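Local coordinates for protein succinylglutamate desuccinylase (Vibrio parahaemolyticus, PDB 2BCO) that probably hydrolyses N-succinylglutamate to succinate and glutamate with one bound zinc ion per subunit, the last step of arginine breakdown by the succinyltransferase pathway, at residues T285-V288 / H289-F293; K78-S82 / G83-V87; E109-L112 / N113-F116; L135-R138 / D139-D143. All coordinates share one frame; numbering follows the deposited sequence.

Interaction 1: residues T285-V288 / H289-F293; sequences TSFV and HGEVF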
loop_
_atom_site.group_PDB
_atom_site.type_symbol
_atom_site.label_atom_id
_atom_site.label_comp_id
_atom_site.label_asym_id
_atom_site.label_seq_id
_atom_site.Cartn_x
_atom_site.Cartn_y
_atom_site.Cartn_z
ATOM N N THR A 285 11.387 16.096 -0.076
ATOM C CA THR A 285 12.508 17.025 -0.096
ATOM C C THR A 285 11.830 18.391 -0.002
ATOM O O THR A 285 11.010 18.746 -0.851
ATOM C CB THR A 285 13.327 16.923 -1.410
ATOM O OG1 THR A 285 14.069 15.698 -1.413
ATOM C CG2 THR A 285 14.294 18.092 -1.539
ATOM N N SER A 286 12.166 19.149 1.036
ATOM C CA SER A 286 11.551 20.455 1.253
ATOM C C SER A 286 12.202 21.601 0.502
ATOM O O SER A 286 13.313 21.482 -0.012
ATOM C CB SER A 286 11.525 20.779 2.751
ATOM O OG SER A 286 12.835 20.847 3.283
ATOM N N PHE A 287 11.492 22.720 0.447
ATOM C CA PHE A 287 11.981 23.912 -0.228
ATOM C C PHE A 287 11.638 25.120 0.623
ATOM O O PHE A 287 10.842 25.023 1.554
ATOM C CB PHE A 287 11.330 24.071 -1.609
ATOM C CG PHE A 287 11.583 22.912 -2.542
ATOM C CD1 PHE A 287 10.630 21.908 -2.707
ATOM C CD2 PHE A 287 12.786 22.815 -3.249
ATOM C CE1 PHE A 287 10.871 20.821 -3.565
ATOM C CE2 PHE A 287 13.038 21.733 -4.108
ATOM C CZ PHE A 287 12.079 20.738 -4.263
ATOM N N VAL A 288 12.249 26.254 0.310
ATOM C CA VAL A 288 11.980 27.485 1.035
ATOM C C VAL A 288 11.045 28.281 0.142
ATOM O O VAL A 288 11.024 28.062 -1.064
ATOM C CB VAL A 288 13.278 28.276 1.291
ATOM C CG1 VAL A 288 12.954 29.620 1.910
ATOM C CG2 VAL A 288 14.191 27.480 2.221
ATOM N N HIS A 289 10.266 29.185 0.723
ATOM C CA HIS A 289 9.337 29.971 -0.076
ATOM C C HIS A 289 10.019 30.680 -1.243
ATOM O O HIS A 289 11.061 31.315 -1.079
ATOM C CB HIS A 289 8.594 30.998 0.796
ATOM C CG HIS A 289 9.474 32.056 1.389
ATOM N ND1 HIS A 289 10.534 31.766 2.223
ATOM C CD2 HIS A 289 9.428 33.407 1.296
ATOM C CE1 HIS A 289 11.102 32.892 2.618
ATOM N NE2 HIS A 289 10.448 33.902 2.070
ATOM N N GLY A 290 9.427 30.542 -2.426
ATOM C CA GLY A 290 9.964 31.186 -3.611
ATOM C C GLY A 290 11.149 30.493 -4.253
ATOM O O GLY A 290 11.708 31.002 -5.226
ATOM N N GLU A 291 11.552 29.346 -3.718
ATOM C CA GLU A 291 12.679 28.627 -4.301
ATOM C C GLU A 291 12.240 27.941 -5.592
ATOM O O GLU A 291 11.191 27.292 -5.631
ATOM C CB GLU A 291 13.210 27.575 -3.337
ATOM C CG GLU A 291 14.517 26.956 -3.798
ATOM C CD GLU A 291 14.932 25.782 -2.953
ATOM O OE1 GLU A 291 14.608 25.772 -1.744
ATOM O OE2 GLU A 291 15.592 24.871 -3.495
ATOM N N VAL A 292 13.030 28.098 -6.649
ATOM C CA VAL A 292 12.706 27.470 -7.923
ATOM C C VAL A 292 13.329 26.084 -7.927
ATOM O O VAL A 292 14.469 25.911 -7.504
ATOM C CB VAL A 292 13.257 28.287 -9.117
ATOM C CG1 VAL A 292 12.665 29.693 -9.100
ATOM C CG2 VAL A 292 14.772 28.352 -9.054
ATOM N N PHE A 293 12.579 25.091 -8.389
ATOM C CA PHE A 293 13.097 23.728 -8.414
ATOM C C PHE A 293 12.828 23.048 -9.748
ATOM O O PHE A 293 13.115 21.864 -9.922
ATOM C CB PHE A 293 12.478 22.918 -7.273
ATOM C CG PHE A 293 10.975 22.887 -7.300
ATOM C CD1 PHE A 293 10.301 21.907 -8.017
ATOM C CD2 PHE A 293 10.232 23.854 -6.621
ATOM C CE1 PHE A 293 8.905 21.883 -8.057
ATOM C CE2 PHE A 293 8.835 23.841 -6.652
ATOM C CZ PHE A 293 8.170 22.853 -7.371
#
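V288 and E291 close a type II beta turn in the barrel-sandwich hybrid domain, where the chain passes from strand 285-286 to strand 292-296. Two hydrogen bonds tie these residues together. The backbone bond of the turn runs from E291 N to V288 O over 3.0 Å. The second uses the side chain: E291 OE1 accepts from V288 N at 3.2 Å, on the anti side of the carboxylate and along a fairly straight N-H line of 162°. With CG anti to the backbone N and the chain extended beyond it, glutamate is long enough to reach back across the turn to that amide. G290 occupies the third turn position with positive phi, a conformation glycine adopts readily, and the turn is further anchored by backbone bonds of G290 and E291 to A303.

F287, just before the turn, and F293, two residues after it, bring their rings together. They form a face-to-face stack, their centroids 4.7 Å apart and their planes inclined by 25°. Flat, apolar rings suit this buried place, where I310 and A303 also touch F287 and F277 touches F293. The F293 ring lies over one face of F287, and F293 CB packs against F287 CE2 at 3.4 Å.

At the ring's rim the packing is of another kind. The carboxylate of E291 comes to the edge of F287, near the ring plane, with the two planes 74° apart. Its second oxygen, OE2, lies 3.5 Å from F287 CD2, so one carboxylate meets both a backbone amide and an aromatic edge.

Interaction 2: residues K78-S82 / G83-V87; sequences KDIES and GFQKV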
loop_
_atom_site.group_PDB
_atom_site.type_symbol
_atom_site.label_atom_id
_atom_site.label_comp_id
_atom_site.label_asym_id
_atom_site.label_seq_id
_atom_site.Cartn_x
_atom_site.Cartn_y
_atom_site.Cartn_z
ATOM N N LYS A 78 3.925 -18.577 7.080
ATOM C CA LYS A 78 4.641 -19.689 7.683
ATOM C C LYS A 78 4.323 -19.835 9.171
ATOM O O LYS A 78 4.185 -20.953 9.673
ATOM C CB LYS A 78 6.146 -19.502 7.480
ATOM C CG LYS A 78 7.007 -20.666 7.955
ATOM C CD LYS A 78 8.459 -20.467 7.544
ATOM C CE LYS A 78 8.600 -20.368 6.024
ATOM N NZ LYS A 78 10.003 -20.121 5.588
ATOM N N ASP A 79 4.199 -18.711 9.876
ATOM C CA ASP A 79 3.902 -18.755 11.305
ATOM C C ASP A 79 2.447 -19.116 11.579
ATOM O O ASP A 79 2.143 -19.777 12.572
ATOM C CB ASP A 79 4.260 -17.422 11.976
ATOM C CG ASP A 79 5.766 -17.187 12.039
ATOM O OD1 ASP A 79 6.532 -18.157 11.841
ATOM O OD2 ASP A 79 6.192 -16.040 12.297
ATOM N N ILE A 80 1.546 -18.686 10.704
ATOM C CA ILE A 80 0.136 -19.009 10.870
ATOM C C ILE A 80 -0.060 -20.510 10.649
ATOM O O ILE A 80 -0.842 -21.158 11.350
ATOM C CB ILE A 80 -0.746 -18.247 9.851
ATOM C CG1 ILE A 80 -0.747 -16.752 10.171
ATOM C CG2 ILE A 80 -2.163 -18.813 9.855
ATOM C CD1 ILE A 80 -1.491 -15.912 9.163
ATOM N N GLU A 81 0.657 -21.060 9.675
ATOM C CA GLU A 81 0.538 -22.478 9.355
ATOM C C GLU A 81 1.126 -23.373 10.437
ATOM O O GLU A 81 0.714 -24.519 10.578
ATOM C CB GLU A 81 1.213 -22.786 8.018
ATOM C CG GLU A 81 0.371 -23.657 7.104
ATOM C CD GLU A 81 1.082 -24.020 5.813
ATOM O OE1 GLU A 81 0.389 -24.454 4.862
ATOM O OE2 GLU A 81 2.326 -23.882 5.751
ATOM N N SER A 82 2.083 -22.851 11.197
ATOM C CA SER A 82 2.707 -23.617 12.270
ATOM C C SER A 82 2.027 -23.345 13.613
ATOM O O SER A 82 2.441 -23.881 14.641
ATOM C CB SER A 82 4.198 -23.276 12.377
ATOM O OG SER A 82 4.392 -21.934 12.782
ATOM N N GLY A 83 0.993 -22.507 13.601
ATOM C CA GLY A 83 0.275 -22.191 14.826
ATOM C C GLY A 83 0.960 -21.140 15.678
ATOM O O GLY A 83 0.403 -20.675 16.667
ATOM N N PHE A 84 2.171 -20.757 15.292
ATOM C CA PHE A 84 2.925 -19.756 16.038
ATOM C C PHE A 84 2.241 -18.386 16.019
ATOM O O PHE A 84 2.309 -17.631 16.993
ATOM C CB PHE A 84 4.341 -19.650 15.471
ATOM C CG PHE A 84 5.180 -18.590 16.124
ATOM C CD1 PHE A 84 5.228 -17.298 15.604
ATOM C CD2 PHE A 84 5.912 -18.877 17.274
ATOM C CE1 PHE A 84 6.001 -16.300 16.223
ATOM C CE2 PHE A 84 6.686 -17.892 17.905
ATOM C CZ PHE A 84 6.731 -16.601 17.379
ATOM N N GLN A 85 1.598 -18.063 14.902
ATOM C CA GLN A 85 0.898 -16.796 14.773
ATOM C C GLN A 85 -0.578 -17.019 15.054
ATOM O O GLN A 85 -1.231 -17.845 14.412
ATOM C CB GLN A 85 1.078 -16.219 13.365
ATOM C CG GLN A 85 0.254 -14.962 13.082
ATOM C CD GLN A 85 0.542 -13.833 14.054
ATOM O OE1 GLN A 85 1.687 -13.411 14.212
ATOM N NE2 GLN A 85 -0.504 -13.335 14.714
ATOM N N LYS A 86 -1.100 -16.288 16.028
ATOM C CA LYS A 86 -2.503 -16.406 16.387
ATOM C C LYS A 86 -3.335 -15.660 15.341
ATOM O O LYS A 86 -3.034 -14.510 14.996
ATOM C CB LYS A 86 -2.727 -15.813 17.783
ATOM C CG LYS A 86 -4.171 -15.788 18.246
ATOM C CD LYS A 86 -4.298 -15.021 19.558
ATOM C CE LYS A 86 -5.734 -14.618 19.847
ATOM N NZ LYS A 86 -6.607 -15.787 20.120
ATOM N N VAL A 87 -4.373 -16.312 14.828
ATOM C CA VAL A 87 -5.218 -15.684 13.822
ATOM C C VAL A 87 -6.584 -15.350 14.390
ATOM O O VAL A 87 -7.297 -16.224 14.877
ATOM C CB VAL A 87 -5.382 -16.588 12.598
ATOM C CG1 VAL A 87 -6.253 -15.909 11.571
ATOM C CG2 VAL A 87 -4.023 -16.894 12.005
HETATM O O HOH W 1 -2.531 -20.079 13.479
#
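The C-terminal end of helix 68-81 turns here into the loop that leads to strand 90-95. G83 is the first residue to leave helical geometry; its positive phi is easily accommodated by glycine, and its N makes a weak bond to I80 O. The chain then folds back, and Q85 N reaches D79 O at 2.9 Å, approaching from above the carbonyl plane with an N-H angle of 163°. A water bridges the same junction, donating to I80 O at 2.9 Å and to Q85 O at 2.7 Å.

F84, its CG anti to the backbone N (chi1 177°), runs alongside D79 in the same direction, and its CD1 lies 3.6 Å from D79 CG, with ring and carboxylate planes 60° apart. I80 supplies the apolar side: its CG2 branch meets V87 CG2 at 3.4 Å, and its CG1 branch packs on Q85 CG at 3.6 Å. The branched side chains fill this buried side, whereas Q85 combines an aliphatic stem with a polar end, and Q85 NE2 donates to K86 O at 2.8 Å.

R242 of helix 235-245 joins the polar ends, forming a salt bridge with D79 OD2 and a hydrogen bond with Q85 OE1. I245 of that helix packs on Q85 and V87, while V44 of strand 41-45 touches both I80 and V87.

Interaction 3: residues E109-L112 / N113-F116; sequences EENL and NRLF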
loop_
_atom_site.group_PDB
_atom_site.type_symbol
_atom_site.label_atom_id
_atom_site.label_comp_id
_atom_site.label_asym_id
_atom_site.label_seq_id
_atom_site.Cartn_x
_atom_site.Cartn_y
_atom_site.Cartn_z
ATOM N N GLU A 109 4.447 -4.502 -18.752
ATOM C CA GLU A 109 4.004 -3.611 -19.804
ATOM C C GLU A 109 3.591 -2.246 -19.255
ATOM O O GLU A 109 4.025 -1.220 -19.768
ATOM C CB GLU A 109 2.876 -4.273 -20.598
ATOM C CG GLU A 109 3.351 -5.538 -21.304
ATOM C CD GLU A 109 2.250 -6.296 -22.027
ATOM O OE1 GLU A 109 2.577 -7.330 -22.650
ATOM O OE2 GLU A 109 1.073 -5.872 -21.971
ATOM N N GLU A 110 2.786 -2.226 -18.198
ATOM C CA GLU A 110 2.343 -0.954 -17.625
ATOM C C GLU A 110 2.214 -1.020 -16.094
ATOM O O GLU A 110 1.960 -2.081 -15.537
ATOM C CB GLU A 110 0.998 -0.569 -18.238
ATOM C CG GLU A 110 0.799 0.917 -18.411
ATOM C CD GLU A 110 -0.640 1.271 -18.718
ATOM O OE1 GLU A 110 -1.266 0.524 -19.491
ATOM O OE2 GLU A 110 -1.141 2.291 -18.193
ATOM N N ASN A 111 2.395 0.118 -15.430
ATOM C CA ASN A 111 2.298 0.215 -13.967
ATOM C C ASN A 111 0.938 -0.323 -13.516
ATOM O O ASN A 111 -0.092 0.288 -13.773
ATOM C CB ASN A 111 2.430 1.681 -13.535
ATOM C CG ASN A 111 2.468 1.866 -12.011
ATOM O OD1 ASN A 111 2.103 0.982 -11.239
ATOM N ND2 ASN A 111 2.904 3.034 -11.588
ATOM N N LEU A 112 0.942 -1.453 -12.825
ATOM C CA LEU A 112 -0.299 -2.068 -12.376
ATOM C C LEU A 112 -1.133 -1.133 -11.477
ATOM O O LEU A 112 -2.363 -1.165 -11.496
ATOM C CB LEU A 112 0.024 -3.363 -11.618
ATOM C CG LEU A 112 -0.987 -4.509 -11.566
ATOM C CD1 LEU A 112 -0.530 -5.533 -10.530
ATOM C CD2 LEU A 112 -2.355 -4.002 -11.214
ATOM N N ASN A 113 -0.465 -0.282 -10.709
ATOM C CA ASN A 113 -1.177 0.588 -9.790
ATOM C C ASN A 113 -1.749 1.884 -10.359
ATOM O O ASN A 113 -1.972 2.844 -9.626
ATOM C CB ASN A 113 -0.295 0.869 -8.575
ATOM C CG ASN A 113 -1.078 0.863 -7.288
ATOM O OD1 ASN A 113 -2.062 0.132 -7.152
ATOM N ND2 ASN A 113 -0.645 1.660 -6.332
ATOM N N ARG A 114 -2.006 1.891 -11.663
ATOM C CA ARG A 114 -2.605 3.031 -12.344
ATOM C C ARG A 114 -3.810 2.531 -13.138
ATOM O O ARG A 114 -4.477 3.294 -13.826
ATOM C CB ARG A 114 -1.601 3.671 -13.303
ATOM C CG ARG A 114 -0.730 4.738 -12.664
ATOM C CD ARG A 114 0.461 5.107 -13.546
ATOM N NE ARG A 114 1.393 5.999 -12.855
ATOM C CZ ARG A 114 2.654 6.206 -13.226
ATOM N NH1 ARG A 114 3.152 5.586 -14.286
ATOM N NH2 ARG A 114 3.424 7.032 -12.529
ATOM N N LEU A 115 -4.095 1.243 -13.007
ATOM C CA LEU A 115 -5.160 0.602 -13.769
ATOM C C LEU A 115 -6.461 0.269 -13.063
ATOM O O LEU A 115 -7.251 -0.508 -13.587
ATOM C CB LEU A 115 -4.604 -0.677 -14.394
ATOM C CG LEU A 115 -3.299 -0.481 -15.170
ATOM C CD1 LEU A 115 -2.804 -1.812 -15.705
ATOM C CD2 LEU A 115 -3.546 0.499 -16.312
ATOM N N PHE A 116 -6.703 0.846 -11.892
ATOM C CA PHE A 116 -7.935 0.556 -11.171
ATOM C C PHE A 116 -9.036 1.603 -11.321
ATOM O O PHE A 116 -10.137 1.392 -10.825
ATOM C CB PHE A 116 -7.640 0.327 -9.688
ATOM C CG PHE A 116 -6.877 -0.934 -9.419
ATOM C CD1 PHE A 116 -7.526 -2.167 -9.404
ATOM C CD2 PHE A 116 -5.492 -0.899 -9.243
ATOM C CE1 PHE A 116 -6.811 -3.348 -9.212
ATOM C CE2 PHE A 116 -4.769 -2.072 -9.051
ATOM C CZ PHE A 116 -5.426 -3.304 -9.039
#
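N111 OD1 is gripped by two donors: the backbone N of N113 at 2.9 Å and NE2 of H63, a zinc ligand. The backbone N-H of N113 comes from above the plane of the N111 side-chain carbonyl, 41° out of it. CG of N111 stands anti to its own backbone N (chi1 -175°), directing the amide toward the following residues. Asparagine suits the place because its short amide offers an acceptor to the histidine while remaining tied to the local chain; N111 is thus a second-shell residue that can fix the rotation of the H63 ring.

The other end of this amide meets R114. ND2 sits over one face of the guanidinium, 3.4 Å above its plane and offset toward the rim, and the two planes are 56° apart. The extended arginine chain crosses N111 at about a right angle, its CD also lying near the asparagine.

The N111 OD1 to N113 N bond makes an Asx turn in the catalytic domain, in the loop between helix 98-102 and helix 125-141. R114 N bonds to N111 O, and L115 N makes a weak bond to L112 O. N113 brings its own side chain near H155, another zinc ligand, while its OD1 accepts from F203 N.

On the apolar side L112 CD2 packs against F116 CE2 at 3.8 Å. Both residues touch A130 of helix 125-141, and the F116 ring stacks with that of F203. L115 crosses E110 obliquely, and its CD2 methyl meets a carboxylate oxygen, E110 OE2, at 3.5 Å.

Interaction 4: residues L135-R138 / D139-D143; sequences LLVR and DFYQD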
loop_
_atom_site.group_PDB
_atom_site.type_symbol
_atom_site.label_atom_id
_atom_site.label_comp_id
_atom_site.label_asym_id
_atom_site.label_seq_id
_atom_site.Cartn_x
_atom_site.Cartn_y
_atom_site.Cartn_z
ATOM N N LEU A 135 -11.952 -8.453 -8.767
ATOM C CA LEU A 135 -12.821 -9.596 -8.480
ATOM C C LEU A 135 -12.527 -10.172 -7.089
ATOM O O LEU A 135 -13.442 -10.487 -6.333
ATOM C CB LEU A 135 -12.617 -10.682 -9.545
ATOM C CG LEU A 135 -13.547 -10.764 -10.761
ATOM C CD1 LEU A 135 -14.101 -9.404 -11.124
ATOM C CD2 LEU A 135 -12.781 -11.384 -11.933
ATOM N N LEU A 136 -11.242 -10.319 -6.765
ATOM C CA LEU A 136 -10.827 -10.847 -5.465
ATOM C C LEU A 136 -11.336 -9.952 -4.340
ATOM O O LEU A 136 -11.723 -10.435 -3.278
ATOM C CB LEU A 136 -9.308 -10.920 -5.378
ATOM C CG LEU A 136 -8.582 -11.759 -6.425
ATOM C CD1 LEU A 136 -7.095 -11.736 -6.129
ATOM C CD2 LEU A 136 -9.104 -13.188 -6.404
ATOM N N VAL A 137 -11.315 -8.644 -4.572
ATOM C CA VAL A 137 -11.775 -7.695 -3.577
ATOM C C VAL A 137 -13.264 -7.887 -3.356
ATOM O O VAL A 137 -13.734 -7.977 -2.216
ATOM C CB VAL A 137 -11.520 -6.233 -4.031
ATOM C CG1 VAL A 137 -12.259 -5.262 -3.117
ATOM C CG2 VAL A 137 -10.034 -5.937 -4.009
ATOM N N ARG A 138 -13.999 -7.950 -4.464
ATOM C CA ARG A 138 -15.436 -8.128 -4.422
ATOM C C ARG A 138 -15.818 -9.386 -3.642
ATOM O O ARG A 138 -16.637 -9.325 -2.723
ATOM C CB ARG A 138 -15.991 -8.216 -5.843
ATOM C CG ARG A 138 -17.510 -8.295 -5.925
ATOM C CD ARG A 138 -17.932 -8.834 -7.279
ATOM N NE ARG A 138 -17.448 -10.198 -7.486
ATOM C CZ ARG A 138 -17.521 -10.847 -8.645
ATOM N NH1 ARG A 138 -18.055 -10.251 -9.703
ATOM N NH2 ARG A 138 -17.070 -12.091 -8.750
ATOM N N ASP A 139 -15.216 -10.521 -4.001
ATOM C CA ASP A 139 -15.523 -11.790 -3.343
ATOM C C ASP A 139 -15.184 -11.817 -1.858
ATOM O O ASP A 139 -15.896 -12.429 -1.061
ATOM C CB ASP A 139 -14.793 -12.948 -4.030
ATOM C CG ASP A 139 -15.328 -13.236 -5.424
ATOM O OD1 ASP A 139 -16.346 -12.617 -5.827
ATOM O OD2 ASP A 139 -14.727 -14.091 -6.117
ATOM N N PHE A 140 -14.094 -11.159 -1.488
ATOM C CA PHE A 140 -13.671 -11.137 -0.101
ATOM C C PHE A 140 -14.547 -10.247 0.780
ATOM O O PHE A 140 -14.867 -10.616 1.905
ATOM C CB PHE A 140 -12.217 -10.680 -0.019
ATOM C CG PHE A 140 -11.641 -10.748 1.361
ATOM C CD1 PHE A 140 -11.422 -11.977 1.980
ATOM C CD2 PHE A 140 -11.320 -9.581 2.051
ATOM C CE1 PHE A 140 -10.883 -12.042 3.268
ATOM C CE2 PHE A 140 -10.781 -9.633 3.338
ATOM C CZ PHE A 140 -10.562 -10.869 3.950
ATOM N N TYR A 141 -14.930 -9.078 0.278
ATOM C CA TYR A 141 -15.761 -8.172 1.058
ATOM C C TYR A 141 -17.253 -8.486 0.973
ATOM O O TYR A 141 -18.050 -7.905 1.707
ATOM C CB TYR A 141 -15.538 -6.714 0.635
ATOM C CG TYR A 141 -14.201 -6.135 1.052
ATOM C CD1 TYR A 141 -13.626 -6.467 2.282
ATOM C CD2 TYR A 141 -13.535 -5.215 0.243
ATOM C CE1 TYR A 141 -12.415 -5.890 2.701
ATOM C CE2 TYR A 141 -12.330 -4.630 0.649
ATOM C CZ TYR A 141 -11.772 -4.970 1.878
ATOM O OH TYR A 141 -10.577 -4.396 2.269
ATOM N N GLN A 142 -17.630 -9.405 0.089
ATOM C CA GLN A 142 -19.038 -9.758 -0.069
ATOM C C GLN A 142 -19.622 -10.240 1.259
ATOM O O GLN A 142 -19.053 -11.101 1.933
ATOM C CB GLN A 142 -19.209 -10.849 -1.133
ATOM C CG GLN A 142 -20.666 -11.216 -1.391
ATOM C CD GLN A 142 -20.826 -12.408 -2.315
ATOM O OE1 GLN A 142 -20.341 -12.400 -3.448
ATOM N NE2 GLN A 142 -21.515 -13.441 -1.837
ATOM N N ASP A 143 -20.765 -9.671 1.626
ATOM C CA ASP A 143 -21.448 -10.024 2.870
ATOM C C ASP A 143 -20.604 -9.764 4.118
ATOM O O ASP A 143 -20.512 -10.609 5.011
ATOM C CB ASP A 143 -21.888 -11.497 2.854
ATOM C CG ASP A 143 -22.782 -11.830 1.670
ATOM O OD1 ASP A 143 -23.697 -11.038 1.359
ATOM O OD2 ASP A 143 -22.568 -12.895 1.057
#
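The backbone follows the last turns of helix 125-141, with hydrogen bonds from each residue to the carbonyl four places back. D139 N to L135 O is 2.9 Å and nearly linear at 172°; F140 N reaches L136 O, and Y141 N reaches V137 O at 3.0 Å. The final bond, Q142 N to R138 O, is weak, and Q142 is the first residue to leave helical geometry.

R138 and D139 lie side by side along the outside of the helix in a salt bridge. The guanidinium grips a single oxygen side-on: NE and NH2 of R138 each stand 3.1 Å from D139 OD1, meeting it on its syn side and from the same face of the carboxylate. The bend at chi3 (63°) of R138 brings the group back to its neighbour, and OD1 lies close to the guanidinium plane. Two charged residues suit this exposed surface. Beyond the helix end, Q142 NE2 donates to D143 OD2 at 3.1 Å.

On the buried side V137 CG1 rests against Y141 CD2 at 3.6 Å, a compact branched side chain beside a broad ring. Y141 suits a place between core and polar backbone: its side chain touches I57 of strand 55-60, and its hydroxyl bonds to W150 O in strand 149-157. F140 also packs on strand 55-60, whereas V137 meets I57 on one hand and F203, S207 and Y211 of helix 203-211 on the other.

Overall arrangement
Interactions 2, 3 and 4 belong to the catalytic domain, whereas interaction 1 lies in the barrel-sandwich hybrid domain, on the other side of the chain's centre from interactions 2 and 4. Interaction 3 is the one beside the metal: the side chain of N113 is about 6 Å from the zinc ion, held by H63, E66 and H155. Interaction 4 follows it in the chain, with nearest atoms about 7 Å apart, and F203 links them by touching both V137 and F116. Interaction 2 is about 10 Å from interaction 4 at the nearest atoms; both pack on strand 41-45. Interaction 1 is remote, its centre about 31 Å from that of interaction 3.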